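Local coordinates for MaoC family protein (PDB 3KHP) that probably dehydrates 3-hydroxyacyl thioesters, or hydrates their 2-enoyl counterparts, as a mycobacterial member of the MaoC-like hydratase family with a double hot-dog fold, at residues 83-88 against 156-161; 123-128 against 137-142. One frame throughout, in Å; residues are numbered along the deposited sequence.

Interaction 1: residues 83-88 against 156-161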
ATOM      1  N   PRO A  83     -13.894  -5.506  11.364  1.00 19.62           N
ATOM      2  CA  PRO A  83     -14.904  -5.578  10.319  1.00 20.99           C
ATOM      3  C   PRO A  83     -16.156  -6.334  10.779  1.00 22.04           C
ATOM      4  O   PRO A  83     -16.035  -7.393  11.356  1.00 22.20           O
ATOM      5  CB  PRO A  83     -14.197  -6.358   9.198  1.00 20.81           C
ATOM      6  CG  PRO A  83     -13.198  -7.155   9.855  1.00 20.15           C
ATOM      7  CD  PRO A  83     -12.830  -6.497  11.153  1.00 19.66           C
ATOM      8  N   ALA A  84     -17.333  -5.780  10.528  1.00 23.19           N
ATOM      9  CA  ALA A  84     -18.592  -6.444  10.844  1.00 24.59           C
ATOM     10  C   ALA A  84     -18.901  -7.568   9.835  1.00 26.03           C
ATOM     11  O   ALA A  84     -19.904  -8.266   9.964  1.00 26.56           O
ATOM     12  CB  ALA A  84     -19.745  -5.416  10.899  1.00 23.62           C
ATOM     13  N   PHE A  85     -18.012  -7.779   8.879  1.00 27.76           N
ATOM     14  CA  PHE A  85     -18.316  -8.606   7.728  1.00 29.85           C
ATOM     15  C   PHE A  85     -18.673 -10.072   7.997  1.00 30.40           C
ATOM     16  O   PHE A  85     -19.596 -10.578   7.387  1.00 29.52           O
ATOM     17  CB  PHE A  85     -17.176  -8.525   6.709  1.00 30.69           C
ATOM     18  CG  PHE A  85     -17.120  -7.211   5.953  1.00 32.77           C
ATOM     19  CD1 PHE A  85     -18.263  -6.427   5.761  1.00 35.62           C
ATOM     20  CD2 PHE A  85     -15.918  -6.770   5.409  1.00 35.52           C
ATOM     21  CE1 PHE A  85     -18.212  -5.225   5.029  1.00 36.33           C
ATOM     22  CE2 PHE A  85     -15.848  -5.562   4.690  1.00 36.44           C
ATOM     23  CZ  PHE A  85     -17.010  -4.791   4.497  1.00 36.67           C
ATOM     24  N   GLY A  86     -17.943 -10.737   8.890  1.00 31.10           N
ATOM     25  CA  GLY A  86     -18.183 -12.134   9.218  1.00 31.43           C
ATOM     26  C   GLY A  86     -19.637 -12.528   9.467  1.00 31.65           C
ATOM     27  O   GLY A  86     -20.032 -13.649   9.167  1.00 31.40           O
ATOM     28  N   ALA A  87     -20.444 -11.599   9.981  1.00 31.58           N
ATOM     29  CA  ALA A  87     -21.827 -11.896  10.340  1.00 31.51           C
ATOM     30  C   ALA A  87     -22.739 -12.159   9.133  1.00 31.49           C
ATOM     31  O   ALA A  87     -23.804 -12.755   9.291  1.00 29.85           O
ATOM     32  CB  ALA A  87     -22.400 -10.775  11.194  1.00 31.22           C
ATOM     33  N   ALA A  88     -22.331 -11.714   7.946  1.00 31.56           N
ATOM     34  CA  ALA A  88     -23.162 -11.883   6.733  1.00 32.22           C
ATOM     35  C   ALA A  88     -23.424 -13.343   6.432  1.00 32.04           C
ATOM     36  O   ALA A  88     -24.512 -13.691   6.000  1.00 31.86           O
ATOM     37  CB  ALA A  88     -22.543 -11.197   5.506  1.00 32.05           C
ATOM     38  N   THR A 156     -18.305  -1.265  14.710  1.00 23.41           N
ATOM     39  CA  THR A 156     -18.566  -0.949  13.328  1.00 23.20           C
ATOM     40  C   THR A 156     -19.985  -1.320  12.953  1.00 22.97           C
ATOM     41  O   THR A 156     -20.574  -2.252  13.505  1.00 22.43           O
ATOM     42  CB  THR A 156     -17.551  -1.649  12.405  1.00 23.37           C
ATOM     43  OG1 THR A 156     -17.542  -3.059  12.658  1.00 22.55           O
ATOM     44  CG2 THR A 156     -16.162  -1.128  12.665  1.00 21.68           C
ATOM     45  N   LEU A 157     -20.531  -0.598  11.996  1.00 22.90           N
ATOM     46  CA  LEU A 157     -21.836  -0.913  11.495  1.00 23.01           C
ATOM     47  C   LEU A 157     -21.824  -0.855   9.967  1.00 22.52           C
ATOM     48  O   LEU A 157     -21.588   0.190   9.381  1.00 22.66           O
ATOM     49  CB  LEU A 157     -22.868   0.048  12.093  1.00 22.98           C
ATOM     50  CG  LEU A 157     -24.326  -0.370  11.915  1.00 24.76           C
ATOM     51  CD1 LEU A 157     -24.636  -1.521  12.889  1.00 25.19           C
ATOM     52  CD2 LEU A 157     -25.323   0.846  12.099  1.00 21.86           C
ATOM     53  N   THR A 158     -22.115  -1.980   9.337  1.00 22.57           N
ATOM     54  CA  THR A 158     -22.177  -2.063   7.898  1.00 23.09           C
ATOM     55  C   THR A 158     -23.615  -2.372   7.494  1.00 23.92           C
ATOM     56  O   THR A 158     -24.173  -3.397   7.882  1.00 24.15           O
ATOM     57  CB  THR A 158     -21.211  -3.137   7.410  1.00 22.92           C
ATOM     58  OG1 THR A 158     -19.909  -2.818   7.898  1.00 18.49           O
ATOM     59  CG2 THR A 158     -21.200  -3.264   5.893  1.00 21.61           C
ATOM     60  N   THR A 159     -24.207  -1.449   6.744  1.00 24.59           N
ATOM     61  CA  THR A 159     -25.558  -1.555   6.230  1.00 25.32           C
ATOM     62  C   THR A 159     -25.500  -1.876   4.738  1.00 25.85           C
ATOM     63  O   THR A 159     -24.941  -1.109   3.957  1.00 25.17           O
ATOM     64  CB  THR A 159     -26.289  -0.257   6.444  1.00 25.76           C
ATOM     65  OG1 THR A 159     -26.335   0.033   7.859  1.00 27.35           O
ATOM     66  CG2 THR A 159     -27.712  -0.323   5.885  1.00 25.49           C
ATOM     67  N   LEU A 160     -26.048  -3.029   4.367  1.00 26.55           N
ATOM     68  CA  LEU A 160     -26.028  -3.522   2.994  1.00 27.64           C
ATOM     69  C   LEU A 160     -27.402  -3.433   2.338  1.00 28.35           C
ATOM     70  O   LEU A 160     -28.422  -3.785   2.936  1.00 28.60           O
ATOM     71  CB  LEU A 160     -25.550  -4.950   2.985  1.00 27.67           C
ATOM     72  CG  LEU A 160     -24.190  -5.163   3.632  1.00 28.42           C
ATOM     73  CD1 LEU A 160     -23.985  -6.643   3.910  1.00 28.22           C
ATOM     74  CD2 LEU A 160     -23.074  -4.587   2.746  1.00 24.87           C
ATOM     75  N   VAL A 161     -27.445  -2.906   1.128  1.00 29.03           N
ATOM     76  CA  VAL A 161     -28.690  -2.879   0.384  1.00 29.47           C
ATOM     77  C   VAL A 161     -28.613  -3.955  -0.673  1.00 29.96           C
ATOM     78  O   VAL A 161     -27.692  -3.960  -1.519  1.00 30.15           O
ATOM     79  CB  VAL A 161     -28.958  -1.526  -0.257  1.00 30.04           C
ATOM     80  CG1 VAL A 161     -30.248  -1.589  -1.083  1.00 30.05           C
ATOM     81  CG2 VAL A 161     -29.027  -0.391   0.832  1.00 27.80           C
TER
HETATM   82  O   HOH W   1     -17.770  -3.044   9.131  1.00 26.15           O

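Interaction 2: residues 123-128 against 137-142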
ATOM      1  N   GLU A 123     -22.224  -9.555  14.344  1.00 28.53           N
ATOM      2  CA  GLU A 123     -23.610  -9.821  14.618  1.00 29.70           C
ATOM      3  C   GLU A 123     -24.549  -9.292  13.554  1.00 28.94           C
ATOM      4  O   GLU A 123     -24.369  -8.199  13.024  1.00 27.75           O
ATOM      5  CB  GLU A 123     -23.959  -9.144  15.926  1.00 30.39           C
ATOM      6  CG  GLU A 123     -25.369  -9.434  16.380  1.00 34.70           C
ATOM      7  CD  GLU A 123     -25.715  -8.725  17.668  1.00 40.37           C
ATOM      8  OE1 GLU A 123     -24.800  -8.073  18.296  1.00 42.77           O
ATOM      9  OE2 GLU A 123     -26.912  -8.828  18.020  1.00 41.39           O
ATOM     10  N   VAL A 124     -25.584 -10.056  13.282  1.00 28.85           N
ATOM     11  CA  VAL A 124     -26.649  -9.585  12.421  1.00 29.58           C
ATOM     12  C   VAL A 124     -27.514  -8.667  13.256  1.00 30.15           C
ATOM     13  O   VAL A 124     -28.248  -9.120  14.124  1.00 30.39           O
ATOM     14  CB  VAL A 124     -27.483 -10.760  11.857  1.00 29.65           C
ATOM     15  CG1 VAL A 124     -28.519 -10.246  10.887  1.00 28.01           C
ATOM     16  CG2 VAL A 124     -26.574 -11.777  11.222  1.00 26.98           C
ATOM     17  N   ALA A 125     -27.387  -7.369  13.021  1.00 30.72           N
ATOM     18  CA  ALA A 125     -28.068  -6.384  13.829  1.00 31.25           C
ATOM     19  C   ALA A 125     -29.506  -6.279  13.418  1.00 31.31           C
ATOM     20  O   ALA A 125     -30.368  -6.088  14.257  1.00 31.19           O
ATOM     21  CB  ALA A 125     -27.416  -5.000  13.709  1.00 31.25           C
ATOM     22  N   ASP A 126     -29.756  -6.344  12.123  1.00 31.30           N
ATOM     23  CA  ASP A 126     -31.097  -6.116  11.620  1.00 31.40           C
ATOM     24  C   ASP A 126     -31.209  -6.652  10.214  1.00 30.87           C
ATOM     25  O   ASP A 126     -30.203  -6.735   9.477  1.00 30.20           O
ATOM     26  CB  ASP A 126     -31.488  -4.636  11.673  1.00 31.12           C
ATOM     27  CG  ASP A 126     -33.009  -4.420  11.671  1.00 33.18           C
ATOM     28  OD1 ASP A 126     -33.756  -5.403  11.881  1.00 35.87           O
ATOM     29  OD2 ASP A 126     -33.480  -3.269  11.467  1.00 33.36           O
ATOM     30  N   ILE A 127     -32.432  -7.093   9.899  1.00 29.82           N
ATOM     31  CA  ILE A 127     -32.824  -7.499   8.557  1.00 29.23           C
ATOM     32  C   ILE A 127     -34.187  -6.881   8.239  1.00 29.63           C
ATOM     33  O   ILE A 127     -35.141  -7.014   9.015  1.00 29.56           O
ATOM     34  CB  ILE A 127     -32.865  -9.022   8.376  1.00 28.61           C
ATOM     35  CG1 ILE A 127     -31.543  -9.658   8.788  1.00 27.19           C
ATOM     36  CG2 ILE A 127     -33.121  -9.353   6.935  1.00 26.69           C
ATOM     37  CD1 ILE A 127     -31.363 -11.049   8.258  1.00 24.35           C
ATOM     38  N   GLN A 128     -34.251  -6.164   7.126  1.00 29.76           N
ATOM     39  CA  GLN A 128     -35.447  -5.482   6.747  1.00 30.55           C
ATOM     40  C   GLN A 128     -35.857  -5.997   5.382  1.00 31.47           C
ATOM     41  O   GLN A 128     -35.026  -6.180   4.488  1.00 31.07           O
ATOM     42  CB  GLN A 128     -35.257  -3.970   6.765  1.00 30.85           C
ATOM     43  CG  GLN A 128     -34.863  -3.429   8.147  1.00 31.67           C
ATOM     44  CD  GLN A 128     -34.911  -1.894   8.283  1.00 32.39           C
ATOM     45  OE1 GLN A 128     -35.457  -1.189   7.442  1.00 32.01           O
ATOM     46  NE2 GLN A 128     -34.340  -1.387   9.375  1.00 33.34           N
ATOM     47  N   ILE A 137     -32.612  -5.067   3.210  1.00 29.28           N
ATOM     48  CA  ILE A 137     -31.569  -4.383   3.955  1.00 28.95           C
ATOM     49  C   ILE A 137     -30.979  -5.282   5.055  1.00 28.46           C
ATOM     50  O   ILE A 137     -31.712  -5.777   5.916  1.00 29.04           O
ATOM     51  CB  ILE A 137     -32.113  -3.112   4.666  1.00 28.75           C
ATOM     52  CG1 ILE A 137     -32.697  -2.104   3.667  1.00 29.35           C
ATOM     53  CG2 ILE A 137     -31.008  -2.434   5.496  1.00 27.90           C
ATOM     54  CD1 ILE A 137     -33.182  -0.839   4.353  1.00 28.56           C
ATOM     55  N   VAL A 138     -29.661  -5.464   5.048  1.00 27.17           N
ATOM     56  CA  VAL A 138     -28.990  -6.264   6.051  1.00 26.04           C
ATOM     57  C   VAL A 138     -27.999  -5.387   6.839  1.00 26.51           C
ATOM     58  O   VAL A 138     -27.223  -4.648   6.235  1.00 26.20           O
ATOM     59  CB  VAL A 138     -28.251  -7.380   5.407  1.00 25.00           C
ATOM     60  CG1 VAL A 138     -27.522  -8.188   6.456  1.00 23.60           C
ATOM     61  CG2 VAL A 138     -29.205  -8.239   4.672  1.00 24.61           C
ATOM     62  N   VAL A 139     -28.046  -5.463   8.172  1.00 26.66           N
ATOM     63  CA  VAL A 139     -27.178  -4.654   9.034  1.00 26.55           C
ATOM     64  C   VAL A 139     -26.297  -5.537   9.896  1.00 26.15           C
ATOM     65  O   VAL A 139     -26.779  -6.350  10.669  1.00 25.89           O
ATOM     66  CB  VAL A 139     -27.969  -3.639   9.885  1.00 26.37           C
ATOM     67  CG1 VAL A 139     -27.013  -2.695  10.648  1.00 26.07           C
ATOM     68  CG2 VAL A 139     -28.851  -2.832   9.001  1.00 25.27           C
ATOM     69  N   LEU A 140     -24.992  -5.380   9.717  1.00 25.90           N
ATOM     70  CA  LEU A 140     -23.998  -6.171  10.415  1.00 25.75           C
ATOM     71  C   LEU A 140     -23.224  -5.257  11.373  1.00 25.58           C
ATOM     72  O   LEU A 140     -22.932  -4.130  11.046  1.00 24.75           O
ATOM     73  CB  LEU A 140     -23.084  -6.870   9.413  1.00 25.94           C
ATOM     74  CG  LEU A 140     -23.801  -7.571   8.244  1.00 26.53           C
ATOM     75  CD1 LEU A 140     -22.796  -8.104   7.222  1.00 26.05           C
ATOM     76  CD2 LEU A 140     -24.708  -8.693   8.743  1.00 26.39           C
ATOM     77  N   ARG A 141     -22.928  -5.738  12.571  1.00 25.58           N
ATOM     78  CA  ARG A 141     -22.355  -4.897  13.590  1.00 26.29           C
ATOM     79  C   ARG A 141     -21.163  -5.599  14.109  1.00 25.10           C
ATOM     80  O   ARG A 141     -21.266  -6.760  14.430  1.00 24.80           O
ATOM     81  CB  ARG A 141     -23.311  -4.674  14.761  1.00 27.54           C
ATOM     82  CG  ARG A 141     -22.672  -3.843  15.892  1.00 31.50           C
ATOM     83  CD  ARG A 141     -23.351  -4.002  17.226  1.00 37.36           C
ATOM     84  NE  ARG A 141     -24.657  -3.379  17.255  1.00 41.13           N
ATOM     85  CZ  ARG A 141     -25.797  -3.986  17.595  1.00 45.23           C
ATOM     86  NH1 ARG A 141     -25.839  -5.265  17.957  1.00 45.72           N
ATOM     87  NH2 ARG A 141     -26.918  -3.281  17.566  1.00 47.25           N
ATOM     88  N   GLY A 142     -20.034  -4.891  14.208  1.00 23.81           N
ATOM     89  CA  GLY A 142     -18.802  -5.477  14.718  1.00 22.54           C
ATOM     90  C   GLY A 142     -18.388  -4.830  16.025  1.00 21.37           C
ATOM     91  O   GLY A 142     -18.545  -3.663  16.191  1.00 20.26           O
TER

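Interaction 1: residues 83-88 against 156-161
Ala84 sits against two threonines of strand 156-161, its methyl CB 3.7 Å from Thr156 OG1 and 4.0 Å from Thr158 OG1. The two hydroxyls lie two residues apart on one face of the strand. The apolar part of the contact is at Phe85, whose ring offers its edge rather than a face: CE1 is 3.7 Å from Thr158 CG2, which lies near the ring plane, and the two side chains cross at about a right angle. Pro96 and Ala97 also pack on the Phe85 ring.

No direct hydrogen bond spans the two segments; one water does the joining. It accepts from Ala84 N at 3.1 Å and donates to Thr158 OG1 at 2.5 Å, a suspiciously short distance whose exact value is doubtful. With OG1 anti to its own carbonyl carbon (chi1 -56°), Thr158 holds the hydroxyl where it meets this water as well as Gln104 OE1. Thr156 OG1 is instead hydrogen-bonded to Cys82 O, just before Pro83; its 3.5 Å approach to Ala84 N has too poor an angle to count as a bond.

Phe85 to Ala87 lie in a short 3-10 turn, with a bond of 3.0 Å from Ala88 N to Phe85 O. The segment that follows helix 78-81 packs on one face of the antiparallel sheet, consistent with the hot-dog fold of MaoC-like hydratases, in which the sheet wraps round what lies on its inner face.

Interaction 2: residues 123-128 against 137-142
Val139 O takes two backbone donors from the opposite strand, Ala125 N at 2.6 Å and, more weakly, Asp126 N at 3.3 Å. The Ala125 donor is tilted 22° from the carbonyl plane. Two residues facing one make this a classic beta bulge in the antiparallel hairpin of strands 116-129 and 136-145. Beyond it Asp126 O accepts from Val139 N at 2.8 Å, and Gln128 and Ile137 form a hydrogen-bonded pair through both backbone bonds.

Glu123 and Arg141, another hydrogen-bonded pair, run side by side on one face of the sheet. Their salt bridge is a single contact, Arg141 NH1 to Glu123 OE1 at 3.0 Å, which is weak as a hydrogen bond because of its angle. OE1 lies at the guanidinium edge, in its plane, yet the carboxylate is turned 72° against that plane. Arg141 reaches it by a bend at chi3 (-71°), while Glu123 stays extended; Ala125 CB lies over one guanidinium face, offset toward the rim.

On the same face Ala125 CB packs on Val139 CG1 at 3.9 Å. Gln128 NE2 bonds Asp126 OD2 at 2.9 Å, coming from above the carboxylate plane, and also reaches Glu174 O; the other end of the amide, OE1, is held by Lys130. The other face carries Val124, Ile127, Val138 and Leu140, all buried, with Val124 CG2 4.4 Å from Leu140 CD2.

In the fold
Interactions 1 and 2 share one antiparallel sheet, their centres about 7 Å apart. Strands 136-145 and 152-162 are successive in the chain and adjacent in the sheet, so residues 137-142 stand between 123-128 and 156-161. Probable backbone hydrogen bonds join 137-142 to 156-161, from Leu160 N to Val138 O at 2.7 Å and from Gly142 N to Thr156 O at 2.8 Å. Segment 83-88 extends over all three strands: Ala84 CB is 3.4 Å from Gly142 N, and Ala87 CB is 3.4 Å from Glu123 N. Leu140 links the packing, touching Ala84, Ala88 and Leu160. The salt bridge of interaction 2 lies on the face turned away from this loop.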